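Local coordinates for protein iron transport multicopper oxidase FET3 (Saccharomyces cerevisiae, PDB 1ZPU) that oxidises ferrous to ferric iron at the cell surface, using four copper ions to reduce dioxygen to water, for high-affinity iron uptake, at residues H3-V16 with P23-T37. Numbering follows the deposited sequence.
Sequences HTFNWTTGWDYRNV and PVITCNGQFPWPDIT. With NAG (2-acetamido-2-deoxy-beta-D-glucopyranose), chain B; NAG (2-acetamido-2-deoxy-beta-D-glucopyranose), chain G.
Strands 3-14 and 23-27 pair antiparallel from Tyr13 opposite Pro23 to Thr9 opposite Cys27, the axes of these segments approaching to 4.3 Å, and Val24 and Asp12 exchange two backbone hydrogen bonds. Beyond Cys27, which starts a type I' turn, the Asn28 side chain carries the pairing onward: ND2 donates to Asn6 O at 2.8 Å in the plane of that carbonyl, while OD1 accepts Thr8 N at 2.7 Å. Two bonds thus fix the amide's rotation. With CG anti to the carbonyl carbon (chi1 -62°), the Trp7 indole meets Cys27, Trp33, Pro34 and Ile36. Cys27 SG lies over its five-membered ring, 3.6 Å from the centroid, and Pro34 CG covers the same face near the rim. Trp33 points its edge at the Trp7 six-membered ring, planes at 87°, an offset edge-to-face pair; Trp33 NE1 donates to Ile25 O at 2.7 Å. Ile36 CD1 meets Trp7 CH2 at 3.6 Å. Replacing Trp7 by alanine would probably open a gap between Cys27, Pro34 and Ile36 and take the aromatic face from Trp33's edge. Farther along, Ile25 CG1 sits over the Trp11 six-membered ring, 3.9 Å from its centroid, and Pro23 CG over Tyr13. This is the N-terminal beta hairpin of the first cupredoxin domain, whose strand 36-39 enters a second sheet, and the buried Trp7 and Trp33 lie inside its Greek-key beta sandwich.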
ATOM      1  N   HIS A   3      -3.360   0.606  23.962  1.00 68.78           N
ATOM      2  CA  HIS A   3      -2.396   1.652  23.672  1.00 68.79           C
ATOM      3  C   HIS A   3      -3.123   2.852  23.103  1.00 68.75           C
ATOM      4  O   HIS A   3      -3.742   2.765  22.041  1.00 68.96           O
ATOM      5  CB  HIS A   3      -1.361   1.182  22.648  1.00 69.02           C
ATOM      6  CG  HIS A   3      -0.725  -0.130  22.979  1.00 69.26           C
ATOM      7  ND1 HIS A   3       0.492  -0.226  23.616  1.00 69.17           N
ATOM      8  CD2 HIS A   3      -1.137  -1.403  22.757  1.00 69.03           C
ATOM      9  CE1 HIS A   3       0.808  -1.501  23.764  1.00 69.31           C
ATOM     10  NE2 HIS A   3      -0.166  -2.235  23.255  1.00 69.10           N
ATOM     11  N   THR A   4      -3.038   3.974  23.809  1.00 68.65           N
ATOM     12  CA  THR A   4      -3.696   5.197  23.385  1.00 68.41           C
ATOM     13  C   THR A   4      -2.669   6.232  22.967  1.00 68.47           C
ATOM     14  O   THR A   4      -1.730   6.511  23.701  1.00 68.60           O
ATOM     15  CB  THR A   4      -4.591   5.739  24.492  1.00 68.08           C
ATOM     16  OG1 THR A   4      -5.567   4.743  24.792  1.00 68.01           O
ATOM     17  CG2 THR A   4      -5.296   7.028  24.062  1.00 67.33           C
ATOM     18  N   PHE A   5      -2.857   6.782  21.772  1.00 68.47           N
ATOM     19  CA  PHE A   5      -1.977   7.807  21.225  1.00 68.54           C
ATOM     20  C   PHE A   5      -2.732   9.096  20.963  1.00 68.70           C
ATOM     21  O   PHE A   5      -3.877   9.078  20.523  1.00 68.89           O
ATOM     22  CB  PHE A   5      -1.363   7.341  19.901  1.00 68.10           C
ATOM     23  CG  PHE A   5      -0.471   6.151  20.035  1.00 67.97           C
ATOM     24  CD1 PHE A   5      -0.984   4.862  19.905  1.00 68.20           C
ATOM     25  CD2 PHE A   5       0.886   6.306  20.295  1.00 67.28           C
ATOM     26  CE1 PHE A   5      -0.148   3.742  20.048  1.00 67.98           C
ATOM     27  CE2 PHE A   5       1.722   5.196  20.429  1.00 66.51           C
ATOM     28  CZ  PHE A   5       1.205   3.915  20.307  1.00 67.03           C
ATOM     29  N   ASN A   6      -2.086  10.219  21.228  1.00 68.91           N
ATOM     30  CA  ASN A   6      -2.622  11.486  20.800  1.00 69.01           C
ATOM     31  C   ASN A   6      -1.687  12.178  19.816  1.00 68.91           C
ATOM     32  O   ASN A   6      -0.667  12.749  20.203  1.00 69.01           O
ATOM     33  CB  ASN A   6      -2.954  12.392  21.971  1.00 68.91           C
ATOM     34  CG  ASN A   6      -3.417  13.752  21.509  1.00 70.18           C
ATOM     35  OD1 ASN A   6      -4.084  13.882  20.470  1.00 70.79           O
ATOM     36  ND2 ASN A   6      -3.014  14.781  22.234  1.00 71.38           N
ATOM     37  N   TRP A   7      -2.047  12.120  18.535  1.00 68.77           N
ATOM     38  CA  TRP A   7      -1.215  12.670  17.468  1.00 68.34           C
ATOM     39  C   TRP A   7      -1.868  13.794  16.701  1.00 68.41           C
ATOM     40  O   TRP A   7      -3.016  13.685  16.272  1.00 68.43           O
ATOM     41  CB  TRP A   7      -0.857  11.604  16.458  1.00 67.90           C
ATOM     42  CG  TRP A   7      -0.075  10.483  16.980  1.00 67.07           C
ATOM     43  CD1 TRP A   7       0.679  10.457  18.103  1.00 66.62           C
ATOM     44  CD2 TRP A   7       0.073   9.211  16.360  1.00 66.40           C
ATOM     45  NE1 TRP A   7       1.271   9.233  18.240  1.00 66.87           N
ATOM     46  CE2 TRP A   7       0.909   8.447  17.180  1.00 66.75           C
ATOM     47  CE3 TRP A   7      -0.434   8.639  15.187  1.00 67.24           C
ATOM     48  CZ2 TRP A   7       1.259   7.128  16.869  1.00 67.53           C
ATOM     49  CZ3 TRP A   7      -0.090   7.323  14.875  1.00 67.37           C
ATOM     50  CH2 TRP A   7       0.755   6.589  15.711  1.00 67.19           C
ATOM     51  N   THR A   8      -1.099  14.859  16.501  1.00 68.49           N
ATOM     52  CA  THR A   8      -1.547  16.032  15.757  1.00 68.35           C
ATOM     53  C   THR A   8      -0.631  16.302  14.565  1.00 68.42           C
ATOM     54  O   THR A   8       0.594  16.437  14.718  1.00 68.30           O
ATOM     55  CB  THR A   8      -1.590  17.280  16.654  1.00 68.05           C
ATOM     56  OG1 THR A   8      -2.460  17.031  17.761  1.00 67.13           O
ATOM     57  CG2 THR A   8      -2.072  18.475  15.868  1.00 67.36           C
ATOM     58  N   THR A   9      -1.239  16.371  13.383  1.00 68.36           N
ATOM     59  CA  THR A   9      -0.525  16.684  12.153  1.00 68.42           C
ATOM     60  C   THR A   9      -0.065  18.127  12.148  1.00 68.63           C
ATOM     61  O   THR A   9      -0.711  19.007  12.736  1.00 68.73           O
ATOM     62  CB  THR A   9      -1.391  16.493  10.898  1.00 68.20           C
ATOM     63  OG1 THR A   9      -2.569  17.292  11.014  1.00 68.62           O
ATOM     64  CG2 THR A   9      -1.780  15.041  10.702  1.00 68.22           C
ATOM     65  N   GLY A  10       1.058  18.363  11.479  1.00 68.65           N
ATOM     66  CA  GLY A  10       1.599  19.703  11.329  1.00 68.70           C
ATOM     67  C   GLY A  10       2.645  19.770  10.247  1.00 68.70           C
ATOM     68  O   GLY A  10       3.002  18.756   9.664  1.00 69.05           O
ATOM     69  N   TRP A  11       3.137  20.972   9.979  1.00 68.76           N
ATOM     70  CA  TRP A  11       4.200  21.185   9.005  1.00 68.69           C
ATOM     71  C   TRP A  11       5.423  21.788   9.669  1.00 69.01           C
ATOM     72  O   TRP A  11       5.313  22.738  10.438  1.00 69.41           O
ATOM     73  CB  TRP A  11       3.729  22.112   7.886  1.00 68.27           C
ATOM     74  CG  TRP A  11       2.739  21.506   6.945  1.00 68.01           C
ATOM     75  CD1 TRP A  11       1.389  21.688   6.948  1.00 67.83           C
ATOM     76  CD2 TRP A  11       3.021  20.612   5.857  1.00 68.79           C
ATOM     77  NE1 TRP A  11       0.806  20.973   5.936  1.00 68.10           N
ATOM     78  CE2 TRP A  11       1.783  20.298   5.247  1.00 68.77           C
ATOM     79  CE3 TRP A  11       4.200  20.049   5.338  1.00 68.07           C
ATOM     80  CZ2 TRP A  11       1.684  19.435   4.135  1.00 67.80           C
ATOM     81  CZ3 TRP A  11       4.101  19.193   4.232  1.00 68.51           C
ATOM     82  CH2 TRP A  11       2.845  18.901   3.643  1.00 67.94           C
ATOM     83  N   ASP A  12       6.588  21.233   9.370  1.00 69.44           N
ATOM     84  CA  ASP A  12       7.856  21.792   9.815  1.00 69.86           C
ATOM     85  C   ASP A  12       8.930  21.489   8.797  1.00 69.53           C
ATOM     86  O   ASP A  12       8.822  20.513   8.051  1.00 69.42           O
ATOM     87  CB  ASP A  12       8.249  21.215  11.169  1.00 70.64           C
ATOM     88  CG  ASP A  12       7.655  22.004  12.319  1.00 73.34           C
ATOM     89  OD1 ASP A  12       8.303  23.004  12.729  1.00 75.41           O
ATOM     90  OD2 ASP A  12       6.539  21.639  12.798  1.00 75.48           O
ATOM     91  N   TYR A  13       9.961  22.325   8.773  1.00 69.23           N
ATOM     92  CA  TYR A  13      11.115  22.098   7.912  1.00 69.21           C
ATOM     93  C   TYR A  13      12.020  20.980   8.434  1.00 69.13           C
ATOM     94  O   TYR A  13      12.354  20.959   9.613  1.00 69.23           O
ATOM     95  CB  TYR A  13      11.902  23.397   7.710  1.00 68.96           C
ATOM     96  CG  TYR A  13      11.226  24.303   6.713  1.00 69.80           C
ATOM     97  CD1 TYR A  13      10.297  25.270   7.124  1.00 69.58           C
ATOM     98  CD2 TYR A  13      11.476  24.168   5.349  1.00 69.86           C
ATOM     99  CE1 TYR A  13       9.649  26.084   6.196  1.00 69.59           C
ATOM    100  CE2 TYR A  13      10.838  24.980   4.418  1.00 70.00           C
ATOM    101  CZ  TYR A  13       9.925  25.937   4.840  1.00 69.98           C
ATOM    102  OH  TYR A  13       9.294  26.737   3.894  1.00 69.98           O
ATOM    103  N   ARG A  14      12.364  20.036   7.563  1.00 68.79           N
ATOM    104  CA  ARG A  14      13.454  19.098   7.820  1.00 68.85           C
ATOM    105  C   ARG A  14      14.292  18.967   6.556  1.00 68.90           C
ATOM    106  O   ARG A  14      13.812  19.230   5.442  1.00 68.77           O
ATOM    107  CB  ARG A  14      12.952  17.694   8.175  1.00 68.73           C
ATOM    108  CG  ARG A  14      12.277  17.508   9.514  1.00 68.56           C
ATOM    109  CD  ARG A  14      13.101  17.940  10.702  1.00 67.95           C
ATOM    110  NE  ARG A  14      12.181  18.648  11.580  1.00 71.08           N
ATOM    111  CZ  ARG A  14      11.675  18.178  12.718  1.00 71.73           C
ATOM    112  NH1 ARG A  14      12.047  16.980  13.180  1.00 73.29           N
ATOM    113  NH2 ARG A  14      10.818  18.931  13.404  1.00 70.57           N
ATOM    114  N   ASN A  15      15.546  18.564   6.727  1.00 68.82           N
ATOM    115  CA  ASN A  15      16.352  18.215   5.587  1.00 68.98           C
ATOM    116  C   ASN A  15      16.578  16.715   5.622  1.00 69.19           C
ATOM    117  O   ASN A  15      17.593  16.251   6.122  1.00 69.66           O
ATOM    118  CB  ASN A  15      17.664  18.996   5.571  1.00 68.84           C
ATOM    119  CG  ASN A  15      18.433  18.803   4.279  1.00 69.29           C
ATOM    120  OD1 ASN A  15      18.286  17.773   3.617  1.00 71.51           O
ATOM    121  ND2 ASN A  15      19.246  19.789   3.901  1.00 67.72           N
ATOM    122  N   VAL A  16      15.608  15.969   5.108  1.00 69.10           N
ATOM    123  CA  VAL A  16      15.600  14.515   5.185  1.00 69.29           C
ATOM    124  C   VAL A  16      16.704  13.922   4.317  1.00 69.50           C
ATOM    125  O   VAL A  16      17.471  13.056   4.724  1.00 69.39           O
ATOM    126  CB  VAL A  16      14.258  13.992   4.670  1.00 69.32           C
ATOM    127  CG1 VAL A  16      14.232  12.464   4.674  1.00 68.21           C
ATOM    128  CG2 VAL A  16      13.131  14.592   5.490  1.00 69.38           C
ATOM    129  N   PRO A  23       9.512  21.549   3.919  1.00 68.65           N
ATOM    130  CA  PRO A  23       8.475  21.208   4.895  1.00 68.61           C
ATOM    131  C   PRO A  23       8.067  19.743   4.808  1.00 68.53           C
ATOM    132  O   PRO A  23       7.860  19.220   3.720  1.00 68.66           O
ATOM    133  CB  PRO A  23       7.287  22.121   4.518  1.00 68.06           C
ATOM    134  CG  PRO A  23       7.835  23.130   3.614  1.00 68.08           C
ATOM    135  CD  PRO A  23       9.017  22.499   2.916  1.00 68.86           C
ATOM    136  N   VAL A  24       7.954  19.098   5.962  1.00 68.58           N
ATOM    137  CA  VAL A  24       7.465  17.734   6.049  1.00 68.57           C
ATOM    138  C   VAL A  24       6.303  17.680   7.043  1.00 68.76           C
ATOM    139  O   VAL A  24       6.146  18.607   7.858  1.00 68.73           O
ATOM    140  CB  VAL A  24       8.607  16.745   6.446  1.00 68.72           C
ATOM    141  CG1 VAL A  24       9.710  16.748   5.408  1.00 68.00           C
ATOM    142  CG2 VAL A  24       9.192  17.095   7.793  1.00 68.91           C
ATOM    143  N   ILE A  25       5.487  16.620   6.971  1.00 68.71           N
ATOM    144  CA  ILE A  25       4.356  16.461   7.904  1.00 68.73           C
ATOM    145  C   ILE A  25       4.793  15.868   9.250  1.00 68.95           C
ATOM    146  O   ILE A  25       5.247  14.723   9.329  1.00 69.09           O
ATOM    147  CB  ILE A  25       3.188  15.640   7.319  1.00 68.71           C
ATOM    148  CG1 ILE A  25       2.905  16.048   5.873  1.00 69.07           C
ATOM    149  CG2 ILE A  25       1.925  15.870   8.151  1.00 68.73           C
ATOM    150  CD1 ILE A  25       1.668  15.410   5.261  1.00 68.03           C
ATOM    151  N   THR A  26       4.640  16.655  10.306  1.00 68.82           N
ATOM    152  CA  THR A  26       5.082  16.250  11.624  1.00 68.97           C
ATOM    153  C   THR A  26       3.977  15.611  12.458  1.00 69.00           C
ATOM    154  O   THR A  26       2.804  15.810  12.188  1.00 69.31           O
ATOM    155  CB  THR A  26       5.668  17.450  12.365  1.00 68.98           C
ATOM    156  OG1 THR A  26       4.749  18.541  12.299  1.00 68.21           O
ATOM    157  CG2 THR A  26       6.973  17.862  11.706  1.00 69.46           C
ATOM    158  N   CYS A  27       4.374  14.844  13.465  1.00 69.03           N
ATOM    159  CA  CYS A  27       3.475  14.314  14.464  1.00 69.04           C
ATOM    160  C   CYS A  27       3.800  14.974  15.801  1.00 69.00           C
ATOM    161  O   CYS A  27       4.880  14.752  16.352  1.00 68.93           O
ATOM    162  CB  CYS A  27       3.671  12.803  14.564  1.00 68.95           C
ATOM    163  SG  CYS A  27       2.777  12.035  15.924  1.00 69.65           S
ATOM    164  N   ASN A  28       2.874  15.783  16.322  1.00 69.02           N
ATOM    165  CA  ASN A  28       3.116  16.581  17.546  1.00 68.80           C
ATOM    166  C   ASN A  28       4.415  17.382  17.488  1.00 68.87           C
ATOM    167  O   ASN A  28       5.145  17.471  18.471  1.00 69.02           O
ATOM    168  CB  ASN A  28       3.109  15.698  18.795  1.00 68.29           C
ATOM    169  CG  ASN A  28       1.803  14.955  18.984  1.00 68.75           C
ATOM    170  OD1 ASN A  28       0.767  15.303  18.409  1.00 69.22           O
ATOM    171  ND2 ASN A  28       1.843  13.925  19.811  1.00 69.21           N
ATOM    172  N   GLY A  29       4.705  17.955  16.326  1.00 68.96           N
ATOM    173  CA  GLY A  29       5.950  18.676  16.117  1.00 69.09           C
ATOM    174  C   GLY A  29       7.182  17.828  15.844  1.00 69.36           C
ATOM    175  O   GLY A  29       8.259  18.382  15.633  1.00 69.45           O
ATOM    176  N   GLN A  30       7.042  16.502  15.832  1.00 69.37           N
ATOM    177  CA  GLN A  30       8.206  15.615  15.685  1.00 69.50           C
ATOM    178  C   GLN A  30       8.262  14.920  14.334  1.00 69.35           C
ATOM    179  O   GLN A  30       7.232  14.636  13.724  1.00 69.36           O
ATOM    180  CB  GLN A  30       8.240  14.573  16.800  1.00 69.75           C
ATOM    181  CG  GLN A  30       7.900  15.127  18.157  1.00 70.88           C
ATOM    182  CD  GLN A  30       8.842  16.239  18.568  1.00 72.79           C
ATOM    183  OE1 GLN A  30       8.408  17.341  18.921  1.00 73.00           O
ATOM    184  NE2 GLN A  30      10.143  15.959  18.517  1.00 73.06           N
ATOM    185  N   PHE A  31       9.479  14.647  13.875  1.00 69.07           N
ATOM    186  CA  PHE A  31       9.693  13.891  12.665  1.00 68.47           C
ATOM    187  C   PHE A  31      10.917  13.046  12.864  1.00 68.72           C
ATOM    188  O   PHE A  31      11.916  13.550  13.366  1.00 68.94           O
ATOM    189  CB  PHE A  31       9.922  14.828  11.486  1.00 68.16           C
ATOM    190  CG  PHE A  31       9.847  14.140  10.159  1.00 67.25           C
ATOM    191  CD1 PHE A  31       8.621  13.977   9.520  1.00 66.14           C
ATOM    192  CD2 PHE A  31      10.992  13.637   9.560  1.00 66.57           C
ATOM    193  CE1 PHE A  31       8.530  13.340   8.313  1.00 66.39           C
ATOM    194  CE2 PHE A  31      10.923  12.989   8.352  1.00 66.70           C
ATOM    195  CZ  PHE A  31       9.687  12.836   7.722  1.00 67.99           C
ATOM    196  N   PRO A  32      10.881  11.776  12.418  1.00 68.73           N
ATOM    197  CA  PRO A  32       9.775  11.104  11.709  1.00 68.86           C
ATOM    198  C   PRO A  32       8.616  10.708  12.616  1.00 68.88           C
ATOM    199  O   PRO A  32       8.751  10.788  13.825  1.00 69.09           O
ATOM    200  CB  PRO A  32      10.444   9.849  11.124  1.00 68.85           C
ATOM    201  CG  PRO A  32      11.628   9.618  11.975  1.00 69.10           C
ATOM    202  CD  PRO A  32      12.064  10.915  12.570  1.00 67.95           C
ATOM    203  N   TRP A  33       7.498  10.279  12.032  1.00 68.90           N
ATOM    204  CA  TRP A  33       6.365   9.743  12.793  1.00 68.76           C
ATOM    205  C   TRP A  33       6.756   8.495  13.591  1.00 69.01           C
ATOM    206  O   TRP A  33       7.698   7.798  13.220  1.00 69.57           O
ATOM    207  CB  TRP A  33       5.199   9.458  11.850  1.00 68.43           C
ATOM    208  CG  TRP A  33       4.458  10.699  11.469  1.00 68.10           C
ATOM    209  CD1 TRP A  33       4.946  11.772  10.769  1.00 68.18           C
ATOM    210  CD2 TRP A  33       3.099  11.009  11.778  1.00 67.12           C
ATOM    211  NE1 TRP A  33       3.973  12.733  10.636  1.00 67.58           N
ATOM    212  CE2 TRP A  33       2.829  12.287  11.243  1.00 67.84           C
ATOM    213  CE3 TRP A  33       2.087  10.337  12.464  1.00 67.03           C
ATOM    214  CZ2 TRP A  33       1.579  12.908  11.378  1.00 68.45           C
ATOM    215  CZ3 TRP A  33       0.856  10.945  12.595  1.00 68.47           C
ATOM    216  CH2 TRP A  33       0.609  12.225  12.055  1.00 68.19           C
ATOM    217  N   PRO A  34       6.061   8.219  14.702  1.00 69.11           N
ATOM    218  CA  PRO A  34       6.442   7.101  15.572  1.00 69.06           C
ATOM    219  C   PRO A  34       6.155   5.736  14.959  1.00 69.14           C
ATOM    220  O   PRO A  34       5.382   5.638  14.007  1.00 69.21           O
ATOM    221  CB  PRO A  34       5.534   7.292  16.782  1.00 69.17           C
ATOM    222  CG  PRO A  34       4.340   7.995  16.239  1.00 68.78           C
ATOM    223  CD  PRO A  34       4.875   8.929  15.217  1.00 69.15           C
ATOM    224  N   ASP A  35       6.759   4.689  15.508  1.00 69.30           N
ATOM    225  CA  ASP A  35       6.354   3.332  15.166  1.00 69.54           C
ATOM    226  C   ASP A  35       5.559   2.718  16.302  1.00 69.57           C
ATOM    227  O   ASP A  35       5.888   2.915  17.475  1.00 69.74           O
ATOM    228  CB  ASP A  35       7.560   2.455  14.847  1.00 69.81           C
ATOM    229  CG  ASP A  35       8.488   3.083  13.810  1.00 71.98           C
ATOM    230  OD1 ASP A  35       8.015   3.506  12.709  1.00 71.62           O
ATOM    231  OD2 ASP A  35       9.709   3.148  14.114  1.00 73.56           O
ATOM    232  N   ILE A  36       4.513   1.972  15.953  1.00 69.62           N
ATOM    233  CA  ILE A  36       3.699   1.269  16.950  1.00 69.56           C
ATOM    234  C   ILE A  36       4.107  -0.197  17.037  1.00 69.41           C
ATOM    235  O   ILE A  36       4.274  -0.862  16.015  1.00 69.26           O
ATOM    236  CB  ILE A  36       2.199   1.344  16.611  1.00 69.56           C
ATOM    237  CG1 ILE A  36       1.730   2.797  16.551  1.00 69.84           C
ATOM    238  CG2 ILE A  36       1.392   0.610  17.657  1.00 69.66           C
ATOM    239  CD1 ILE A  36       0.414   2.977  15.804  1.00 71.21           C
ATOM    240  N   THR A  37       4.262  -0.692  18.260  1.00 69.47           N
ATOM    241  CA  THR A  37       4.494  -2.113  18.479  1.00 69.41           C
ATOM    242  C   THR A  37       3.487  -2.620  19.506  1.00 69.29           C
ATOM    243  O   THR A  37       3.441  -2.129  20.636  1.00 69.27           O
ATOM    244  CB  THR A  37       5.955  -2.381  18.905  1.00 69.57           C
ATOM    245  OG1 THR A  37       6.842  -1.826  17.926  1.00 69.74           O
ATOM    246  CG2 THR A  37       6.235  -3.864  19.008  1.00 69.46           C
TER
HETATM  247  C1  NAG B2006      -4.059  15.397  23.008  1.00 72.17           C
HETATM  248  C2  NAG B2006      -5.528  15.401  23.459  1.00 73.28           C
HETATM  249  C3  NAG B2006      -6.174  16.802  23.632  1.00 73.65           C
HETATM  250  C4  NAG B2006      -5.179  17.917  23.982  1.00 73.78           C
HETATM  251  C5  NAG B2006      -3.893  17.685  23.197  1.00 73.90           C
HETATM  252  C6  NAG B2006      -2.836  18.771  23.383  1.00 74.49           C
HETATM  253  C7  NAG B2006      -7.469  13.999  22.878  1.00 72.38           C
HETATM  254  C8  NAG B2006      -8.604  14.114  21.890  1.00 71.21           C
HETATM  255  N2  NAG B2006      -6.322  14.605  22.534  1.00 72.70           N
HETATM  256  O3  NAG B2006      -7.194  16.750  24.615  1.00 72.26           O
HETATM  257  O4  NAG B2006      -5.708  19.183  23.666  1.00 73.69           O
HETATM  258  O5  NAG B2006      -3.404  16.449  23.659  1.00 73.30           O
HETATM  259  O6  NAG B2006      -2.120  18.903  22.172  1.00 74.14           O
HETATM  260  O7  NAG B2006      -7.610  13.366  23.932  1.00 71.27           O
HETATM  261  C1  NAG G   1      15.351   2.234  11.411  1.00 65.65           C
HETATM  262  C2  NAG G   1      16.436   1.776  12.391  1.00 63.91           C
HETATM  263  C3  NAG G   1      15.917   0.655  13.283  1.00 64.45           C
HETATM  264  C4  NAG G   1      14.564   0.975  13.927  1.00 65.85           C
HETATM  265  C5  NAG G   1      13.611   1.484  12.864  1.00 65.41           C
HETATM  266  C6  NAG G   1      12.393   2.030  13.577  1.00 66.89           C
HETATM  267  C7  NAG G   1      18.845   1.785  11.957  1.00 65.72           C
HETATM  268  C8  NAG G   1      20.035   1.067  11.360  1.00 64.81           C
HETATM  269  N2  NAG G   1      17.619   1.345  11.674  1.00 63.94           N
HETATM  270  O3  NAG G   1      16.855   0.438  14.301  1.00 64.22           O
HETATM  271  O4  NAG G   1      13.931  -0.185  14.442  1.00 68.46           O
HETATM  272  O5  NAG G   1      14.193   2.544  12.154  1.00 65.20           O
HETATM  273  O6  NAG G   1      11.407   2.427  12.657  1.00 68.98           O
HETATM  274  O7  NAG G   1      19.035   2.755  12.687  1.00 68.11           O